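Long-range contact in DELTA1-pyrroline-2-carboxylate reductase (Thermococcus litoralis DSM 5473, PDB 6T3E), which catalyses the NAD(P)H-dependent reduction of Delta1-pyrroline-2-carboxylate to L-proline, probably as a step of L-hydroxyproline metabolism: residues B[143-157]-B[170-182]. Residues are numbered along the deposited sequence; the frame is centred on the assembly and turned at random.
Sequences TKYLARKDSKIAGII and VCEVRNIEKALVY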
ATOM      1  N   THR B 143       5.919   8.501 -26.620  1.00 46.07           N
ATOM      2  CA  THR B 143       6.088   8.320 -28.061  1.00 46.95           C
ATOM      3  C   THR B 143       5.837   9.621 -28.825  1.00 48.49           C
ATOM      4  O   THR B 143       6.521   9.907 -29.812  1.00 47.39           O
ATOM      5  CB  THR B 143       5.161   7.198 -28.546  1.00 44.65           C
ATOM      6  OG1 THR B 143       5.501   5.980 -27.871  1.00 40.70           O
ATOM      7  CG2 THR B 143       5.252   6.993 -30.062  1.00 40.75           C
ATOM      8  N   LYS B 144       4.874  10.433 -28.371  1.00 53.42           N
ATOM      9  CA  LYS B 144       4.584  11.704 -29.040  1.00 52.73           C
ATOM     10  C   LYS B 144       5.802  12.620 -29.088  1.00 51.37           C
ATOM     11  O   LYS B 144       6.017  13.331 -30.076  1.00 48.69           O
ATOM     12  CB  LYS B 144       3.435  12.417 -28.337  1.00 57.89           C
ATOM     13  CG  LYS B 144       2.153  12.452 -29.131  1.00 64.62           C
ATOM     14  CD  LYS B 144       1.160  13.428 -28.521  1.00 68.22           C
ATOM     15  CE  LYS B 144       0.826  13.042 -27.089  1.00 69.74           C
ATOM     16  NZ  LYS B 144      -0.148  13.995 -26.486  1.00 72.90           N
ATOM     17  N   TYR B 145       6.577  12.660 -28.008  1.00 53.82           N
ATOM     18  CA  TYR B 145       7.713  13.565 -27.918  1.00 55.35           C
ATOM     19  C   TYR B 145       9.016  12.969 -28.425  1.00 53.41           C
ATOM     20  O   TYR B 145       9.919  13.730 -28.788  1.00 53.59           O
ATOM     21  CB  TYR B 145       7.926  14.007 -26.468  1.00 57.23           C
ATOM     22  CG  TYR B 145       6.792  14.814 -25.903  1.00 55.88           C
ATOM     23  CD1 TYR B 145       6.868  16.197 -25.844  1.00 55.54           C
ATOM     24  CD2 TYR B 145       5.645  14.195 -25.428  1.00 55.04           C
ATOM     25  CE1 TYR B 145       5.834  16.940 -25.335  1.00 57.11           C
ATOM     26  CE2 TYR B 145       4.601  14.928 -24.916  1.00 56.27           C
ATOM     27  CZ  TYR B 145       4.700  16.302 -24.870  1.00 59.84           C
ATOM     28  OH  TYR B 145       3.658  17.036 -24.352  1.00 62.69           O
ATOM     29  N   LEU B 146       9.137  11.634 -28.459  1.00 55.51           N
ATOM     30  CA  LEU B 146      10.417  10.976 -28.708  1.00 55.36           C
ATOM     31  C   LEU B 146      10.508  10.232 -30.030  1.00 57.43           C
ATOM     32  O   LEU B 146      11.622   9.932 -30.464  1.00 57.23           O
ATOM     33  CB  LEU B 146      10.738   9.972 -27.587  1.00 50.75           C
ATOM     34  CG  LEU B 146      10.921  10.505 -26.170  1.00 51.52           C
ATOM     35  CD1 LEU B 146      11.196   9.378 -25.199  1.00 51.06           C
ATOM     36  CD2 LEU B 146      12.035  11.530 -26.147  1.00 53.92           C
ATOM     37  N   ALA B 147       9.391   9.929 -30.678  1.00 61.21           N
ATOM     38  CA  ALA B 147       9.407   9.125 -31.888  1.00 61.41           C
ATOM     39  C   ALA B 147       9.354  10.021 -33.116  1.00 70.08           C
ATOM     40  O   ALA B 147       8.784  11.117 -33.085  1.00 73.10           O
ATOM     41  CB  ALA B 147       8.236   8.137 -31.913  1.00 55.64           C
ATOM     42  N   ARG B 148       9.972   9.548 -34.197  1.00 70.03           N
ATOM     43  CA  ARG B 148       9.890  10.263 -35.459  1.00 68.62           C
ATOM     44  C   ARG B 148       8.432  10.369 -35.879  1.00 66.31           C
ATOM     45  O   ARG B 148       7.669   9.407 -35.761  1.00 65.25           O
ATOM     46  CB  ARG B 148      10.700   9.542 -36.536  1.00 67.81           C
ATOM     47  CG  ARG B 148      12.183   9.899 -36.578  1.00 66.95           C
ATOM     48  CD  ARG B 148      12.893   9.223 -37.770  1.00 64.79           C
ATOM     49  NE  ARG B 148      13.072   7.771 -37.624  1.00 61.16           N
ATOM     50  CZ  ARG B 148      12.420   6.848 -38.332  1.00 57.01           C
ATOM     51  NH1 ARG B 148      12.665   5.552 -38.133  1.00 50.85           N
ATOM     52  NH2 ARG B 148      11.528   7.219 -39.243  1.00 57.13           N
ATOM     53  N   LYS B 149       8.037  11.559 -36.335  1.00 66.94           N
ATOM     54  CA  LYS B 149       6.652  11.765 -36.746  1.00 65.04           C
ATOM     55  C   LYS B 149       6.304  10.958 -37.990  1.00 68.58           C
ATOM     56  O   LYS B 149       5.135  10.607 -38.191  1.00 70.02           O
ATOM     57  CB  LYS B 149       6.397  13.254 -36.976  1.00 63.97           C
ATOM     58  CG  LYS B 149       5.715  13.932 -35.800  1.00 64.71           C
ATOM     59  CD  LYS B 149       5.586  15.419 -36.022  1.00 69.23           C
ATOM     60  CE  LYS B 149       5.164  16.131 -34.757  1.00 70.03           C
ATOM     61  NZ  LYS B 149       3.686  16.073 -34.582  1.00 70.70           N
ATOM     62  N   ASP B 150       7.296  10.627 -38.815  1.00 67.64           N
ATOM     63  CA  ASP B 150       7.071   9.838 -40.016  1.00 67.98           C
ATOM     64  C   ASP B 150       7.257   8.340 -39.781  1.00 67.09           C
ATOM     65  O   ASP B 150       7.492   7.598 -40.742  1.00 66.78           O
ATOM     66  CB  ASP B 150       7.984  10.328 -41.143  1.00 71.57           C
ATOM     67  CG  ASP B 150       9.469  10.224 -40.801  1.00 74.31           C
ATOM     68  OD1 ASP B 150       9.815  10.010 -39.616  1.00 73.78           O
ATOM     69  OD2 ASP B 150      10.296  10.380 -41.730  1.00 75.82           O
ATOM     70  N   SER B 151       7.120   7.878 -38.540  1.00 71.46           N
ATOM     71  CA  SER B 151       7.258   6.455 -38.248  1.00 71.45           C
ATOM     72  C   SER B 151       6.046   5.693 -38.774  1.00 74.03           C
ATOM     73  O   SER B 151       4.904   6.080 -38.513  1.00 78.41           O
ATOM     74  CB  SER B 151       7.392   6.232 -36.738  1.00 68.74           C
ATOM     75  OG  SER B 151       8.434   7.008 -36.164  1.00 68.45           O
ATOM     76  N   LYS B 152       6.284   4.610 -39.517  1.00 69.23           N
ATOM     77  CA  LYS B 152       5.174   3.812 -40.033  1.00 66.52           C
ATOM     78  C   LYS B 152       5.254   2.334 -39.669  1.00 59.87           C
ATOM     79  O   LYS B 152       4.210   1.678 -39.612  1.00 55.25           O
ATOM     80  CB  LYS B 152       5.000   3.975 -41.558  1.00 70.16           C
ATOM     81  CG  LYS B 152       6.264   4.153 -42.403  1.00 75.62           C
ATOM     82  CD  LYS B 152       6.018   3.602 -43.822  1.00 80.21           C
ATOM     83  CE  LYS B 152       7.249   3.630 -44.757  1.00 80.54           C
ATOM     84  NZ  LYS B 152       7.580   4.961 -45.317  1.00 80.33           N
ATOM     85  N   ILE B 153       6.435   1.790 -39.414  1.00 59.70           N
ATOM     86  CA  ILE B 153       6.617   0.377 -39.091  1.00 53.92           C
ATOM     87  C   ILE B 153       6.967   0.276 -37.609  1.00 49.92           C
ATOM     88  O   ILE B 153       7.882   0.959 -37.128  1.00 44.33           O
ATOM     89  CB  ILE B 153       7.718  -0.276 -39.958  1.00 55.64           C
ATOM     90  CG1 ILE B 153       7.531   0.043 -41.453  1.00 59.54           C
ATOM     91  CG2 ILE B 153       7.711  -1.770 -39.774  1.00 56.43           C
ATOM     92  CD1 ILE B 153       8.563   1.005 -42.049  1.00 60.27           C
ATOM     93  N   ALA B 154       6.214  -0.549 -36.880  1.00 49.82           N
ATOM     94  CA  ALA B 154       6.428  -0.763 -35.456  1.00 47.64           C
ATOM     95  C   ALA B 154       6.749  -2.227 -35.204  1.00 56.48           C
ATOM     96  O   ALA B 154       6.026  -3.113 -35.672  1.00 59.03           O
ATOM     97  CB  ALA B 154       5.202  -0.358 -34.643  1.00 41.95           C
ATOM     98  N   GLY B 155       7.795  -2.479 -34.425  1.00 60.08           N
ATOM     99  CA  GLY B 155       8.195  -3.830 -34.058  1.00 57.05           C
ATOM    100  C   GLY B 155       7.828  -4.110 -32.612  1.00 57.70           C
ATOM    101  O   GLY B 155       8.009  -3.255 -31.737  1.00 55.74           O
ATOM    102  N   ILE B 156       7.329  -5.320 -32.368  1.00 59.09           N
ATOM    103  CA  ILE B 156       6.860  -5.721 -31.051  1.00 57.19           C
ATOM    104  C   ILE B 156       7.572  -7.002 -30.648  1.00 55.92           C
ATOM    105  O   ILE B 156       7.535  -7.997 -31.379  1.00 59.47           O
ATOM    106  CB  ILE B 156       5.332  -5.911 -31.022  1.00 56.63           C
ATOM    107  CG1 ILE B 156       4.657  -4.746 -31.746  1.00 62.52           C
ATOM    108  CG2 ILE B 156       4.844  -6.005 -29.604  1.00 55.21           C
ATOM    109  CD1 ILE B 156       3.162  -4.857 -31.855  1.00 63.81           C
ATOM    110  N   ILE B 157       8.218  -6.969 -29.490  1.00 50.15           N
ATOM    111  CA  ILE B 157       8.895  -8.120 -28.918  1.00 46.39           C
ATOM    112  C   ILE B 157       8.187  -8.455 -27.616  1.00 44.43           C
ATOM    113  O   ILE B 157       8.182  -7.644 -26.680  1.00 42.91           O
ATOM    114  CB  ILE B 157      10.389  -7.842 -28.687  1.00 49.99           C
ATOM    115  CG1 ILE B 157      11.119  -7.785 -30.024  1.00 54.11           C
ATOM    116  CG2 ILE B 157      11.016  -8.906 -27.793  1.00 47.28           C
ATOM    117  CD1 ILE B 157      12.400  -7.035 -29.951  1.00 58.89           C
ATOM    118  N   VAL B 170       0.549   3.497 -29.432  1.00 53.65           N
ATOM    119  CA  VAL B 170       1.448   3.991 -30.474  1.00 54.98           C
ATOM    120  C   VAL B 170       0.661   4.370 -31.726  1.00 55.43           C
ATOM    121  O   VAL B 170       0.985   5.353 -32.403  1.00 56.30           O
ATOM    122  CB  VAL B 170       2.553   2.954 -30.772  1.00 52.27           C
ATOM    123  CG1 VAL B 170       3.358   3.348 -32.005  1.00 48.33           C
ATOM    124  CG2 VAL B 170       3.477   2.820 -29.585  1.00 52.23           C
ATOM    125  N   CYS B 171      -0.391   3.608 -32.044  1.00 53.86           N
ATOM    126  CA  CYS B 171      -1.222   3.905 -33.210  1.00 52.43           C
ATOM    127  C   CYS B 171      -2.047   5.179 -33.013  1.00 53.68           C
ATOM    128  O   CYS B 171      -2.412   5.842 -33.995  1.00 56.25           O
ATOM    129  CB  CYS B 171      -2.158   2.728 -33.501  1.00 54.96           C
ATOM    130  SG  CYS B 171      -1.385   1.144 -33.933  1.00 56.05           S
ATOM    131  N   GLU B 172      -2.390   5.516 -31.768  1.00 52.43           N
ATOM    132  CA  GLU B 172      -3.138   6.746 -31.523  1.00 55.41           C
ATOM    133  C   GLU B 172      -2.267   7.979 -31.705  1.00 54.79           C
ATOM    134  O   GLU B 172      -2.794   9.077 -31.899  1.00 54.76           O
ATOM    135  CB  GLU B 172      -3.752   6.735 -30.119  1.00 54.43           C
ATOM    136  CG  GLU B 172      -4.975   5.826 -29.974  1.00 57.93           C
ATOM    137  CD  GLU B 172      -6.245   6.450 -30.544  1.00 61.77           C
ATOM    138  OE1 GLU B 172      -6.257   7.685 -30.749  1.00 61.47           O
ATOM    139  OE2 GLU B 172      -7.229   5.707 -30.782  1.00 63.97           O
ATOM    140  N   VAL B 173      -0.952   7.805 -31.689  1.00 53.86           N
ATOM    141  CA  VAL B 173      -0.015   8.915 -31.677  1.00 55.29           C
ATOM    142  C   VAL B 173       0.770   9.041 -32.984  1.00 59.87           C
ATOM    143  O   VAL B 173       1.253  10.142 -33.292  1.00 63.95           O
ATOM    144  CB  VAL B 173       0.935   8.770 -30.463  1.00 57.73           C
ATOM    145  CG1 VAL B 173       2.289   9.415 -30.679  1.00 59.86           C
ATOM    146  CG2 VAL B 173       0.261   9.297 -29.198  1.00 54.45           C
ATOM    147  N   ARG B 174       0.865   7.981 -33.785  1.00 58.63           N
ATOM    148  CA  ARG B 174       1.608   7.990 -35.039  1.00 56.17           C
ATOM    149  C   ARG B 174       0.774   7.349 -36.144  1.00 58.13           C
ATOM    150  O   ARG B 174      -0.232   6.686 -35.886  1.00 60.21           O
ATOM    151  CB  ARG B 174       2.949   7.264 -34.875  1.00 52.59           C
ATOM    152  CG  ARG B 174       3.924   7.990 -33.955  1.00 52.67           C
ATOM    153  CD  ARG B 174       4.440   9.263 -34.603  1.00 55.00           C
ATOM    154  NE  ARG B 174       5.466   9.925 -33.798  1.00 57.39           N
ATOM    155  CZ  ARG B 174       5.260  11.026 -33.074  1.00 57.97           C
ATOM    156  NH1 ARG B 174       4.059  11.591 -33.052  1.00 54.05           N
ATOM    157  NH2 ARG B 174       6.255  11.564 -32.371  1.00 58.08           N
ATOM    158  N   ASN B 175       1.156   7.609 -37.396  1.00 59.62           N
ATOM    159  CA  ASN B 175       0.452   7.033 -38.549  1.00 62.47           C
ATOM    160  C   ASN B 175       1.088   5.688 -38.913  1.00 64.37           C
ATOM    161  O   ASN B 175       1.631   5.487 -40.000  1.00 65.14           O
ATOM    162  CB  ASN B 175       0.463   8.001 -39.730  1.00 66.08           C
ATOM    163  CG  ASN B 175      -0.614   9.090 -39.621  1.00 70.66           C
ATOM    164  OD1 ASN B 175      -1.794   8.800 -39.396  1.00 71.73           O
ATOM    165  ND2 ASN B 175      -0.202  10.347 -39.775  1.00 70.85           N
ATOM    166  N   ILE B 176       0.975   4.744 -37.974  1.00 64.23           N
ATOM    167  CA  ILE B 176       1.569   3.424 -38.145  1.00 59.60           C
ATOM    168  C   ILE B 176       0.867   2.693 -39.282  1.00 60.63           C
ATOM    169  O   ILE B 176      -0.365   2.714 -39.393  1.00 63.93           O
ATOM    170  CB  ILE B 176       1.483   2.643 -36.823  1.00 53.94           C
ATOM    171  CG1 ILE B 176       2.052   3.485 -35.683  1.00 54.18           C
ATOM    172  CG2 ILE B 176       2.252   1.337 -36.902  1.00 53.75           C
ATOM    173  CD1 ILE B 176       3.554   3.648 -35.737  1.00 54.99           C
ATOM    174  N   GLU B 177       1.645   2.040 -40.136  1.00 60.71           N
ATOM    175  CA  GLU B 177       1.100   1.304 -41.270  1.00 65.68           C
ATOM    176  C   GLU B 177       1.214  -0.206 -41.131  1.00 64.58           C
ATOM    177  O   GLU B 177       0.290  -0.926 -41.518  1.00 64.26           O
ATOM    178  CB  GLU B 177       1.811   1.733 -42.559  1.00 69.81           C
ATOM    179  CG  GLU B 177       1.081   2.774 -43.367  1.00 74.27           C
ATOM    180  CD  GLU B 177       2.014   3.540 -44.277  1.00 79.50           C
ATOM    181  OE1 GLU B 177       2.894   2.897 -44.888  1.00 79.41           O
ATOM    182  OE2 GLU B 177       1.867   4.779 -44.384  1.00 83.94           O
ATOM    183  N   LYS B 178       2.312  -0.704 -40.563  1.00 64.51           N
ATOM    184  CA  LYS B 178       2.558  -2.136 -40.502  1.00 68.54           C
ATOM    185  C   LYS B 178       3.326  -2.460 -39.228  1.00 67.94           C
ATOM    186  O   LYS B 178       4.177  -1.681 -38.785  1.00 70.26           O
ATOM    187  CB  LYS B 178       3.318  -2.590 -41.761  1.00 72.48           C
ATOM    188  CG  LYS B 178       3.973  -3.947 -41.716  1.00 72.42           C
ATOM    189  CD  LYS B 178       5.214  -3.941 -42.601  1.00 75.68           C
ATOM    190  CE  LYS B 178       5.894  -5.298 -42.606  1.00 78.83           C
ATOM    191  NZ  LYS B 178       7.061  -5.386 -43.537  1.00 82.05           N
ATOM    192  N   ALA B 179       3.031  -3.627 -38.653  1.00 61.47           N
ATOM    193  CA  ALA B 179       3.644  -4.051 -37.403  1.00 59.79           C
ATOM    194  C   ALA B 179       4.231  -5.450 -37.542  1.00 58.70           C
ATOM    195  O   ALA B 179       3.694  -6.298 -38.259  1.00 57.91           O
ATOM    196  CB  ALA B 179       2.638  -4.000 -36.238  1.00 55.53           C
ATOM    197  N   LEU B 180       5.353  -5.672 -36.851  1.00 60.13           N
ATOM    198  CA  LEU B 180       6.047  -6.958 -36.798  1.00 58.43           C
ATOM    199  C   LEU B 180       6.134  -7.430 -35.355  1.00 57.06           C
ATOM    200  O   LEU B 180       6.550  -6.674 -34.470  1.00 59.31           O
ATOM    201  CB  LEU B 180       7.461  -6.854 -37.381  1.00 60.58           C
ATOM    202  CG  LEU B 180       7.567  -6.229 -38.771  1.00 64.76           C
ATOM    203  CD1 LEU B 180       9.019  -6.001 -39.161  1.00 62.80           C
ATOM    204  CD2 LEU B 180       6.838  -7.110 -39.782  1.00 66.45           C
ATOM    205  N   VAL B 181       5.749  -8.677 -35.115  1.00 50.26           N
ATOM    206  CA  VAL B 181       5.631  -9.190 -33.759  1.00 45.26           C
ATOM    207  C   VAL B 181       6.458 -10.468 -33.646  1.00 50.61           C
ATOM    208  O   VAL B 181       6.377 -11.351 -34.510  1.00 51.74           O
ATOM    209  CB  VAL B 181       4.152  -9.393 -33.366  1.00 41.05           C
ATOM    210  CG1 VAL B 181       3.430 -10.300 -34.346  1.00 39.82           C
ATOM    211  CG2 VAL B 181       4.023  -9.880 -31.929  1.00 38.76           C
ATOM    212  N   TYR B 182       7.299 -10.533 -32.612  1.00 45.97           N
ATOM    213  CA  TYR B 182       8.083 -11.718 -32.311  1.00 40.72           C
ATOM    214  C   TYR B 182       7.842 -12.125 -30.870  1.00 47.64           C
ATOM    215  O   TYR B 182       7.842 -11.278 -29.973  1.00 54.42           O
ATOM    216  CB  TYR B 182       9.573 -11.464 -32.540  1.00 38.41           C
ATOM    217  CG  TYR B 182      10.439 -12.492 -31.860  1.00 42.89           C
ATOM    218  CD1 TYR B 182      10.526 -13.791 -32.352  1.00 42.97           C
ATOM    219  CD2 TYR B 182      11.153 -12.175 -30.712  1.00 44.68           C
ATOM    220  CE1 TYR B 182      11.312 -14.736 -31.722  1.00 45.52           C
ATOM    221  CE2 TYR B 182      11.942 -13.113 -30.080  1.00 45.22           C
ATOM    222  CZ  TYR B 182      12.017 -14.387 -30.586  1.00 45.54           C
ATOM    223  OH  TYR B 182      12.794 -15.311 -29.942  1.00 45.87           O
TER
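Strands 153-157 and 178-182 run parallel, their axes 4.6 Å apart and 16° from alignment, with Ala-154 N hydrogen-bonded to Lys-178 O, Leu-180 N to Ala-154 O, Ile-156 N to Leu-180 O and Tyr-182 N to Ile-156 O. Where the pairing begins, Lys-152 O accepts from both Glu-177 N and Lys-178 N. On the face of Ala-154 and Ile-156, Ala-154 CB meets CG2 of Ile-176, from the loop before the second strand, at 4.1 Å, and Ile-156 CB lies beside Val-181 CG2. Leu-167 of the connecting helix and Phe-192 of helix 186-200 cover this face. On the other, Ile-157 CG2 comes to the ring edge of Tyr-182.

Just past helix 161-173, Arg-174 reaches the C-terminal end of helix 128-146 and the turn after it. A bend at chi2 (-70°) brings its guanidinium to the carbonyls there. NH2 donates to Lys-144 O at 2.9 Å and to Ala-147 O at 2.7 Å, each time from above the carbonyl plane. NE adds a weak bond to Arg-148 O, and NH1 donates back to Val-173 O. These bonds restrict the guanidinium's rotation, while Lys-149 CA lies over one face, toward the rim, 3.7 Å above the plane. Next to Arg-174, Val-173 CG1 packs against Lys-144 CG and Thr-143 CG2.

Strand 153-157, helix 161-173 and strand 178-182 form a beta-alpha-beta crossover of the Rossmann-type dinucleotide-binding domain, and Tyr-182 at its end touches the bound NADH.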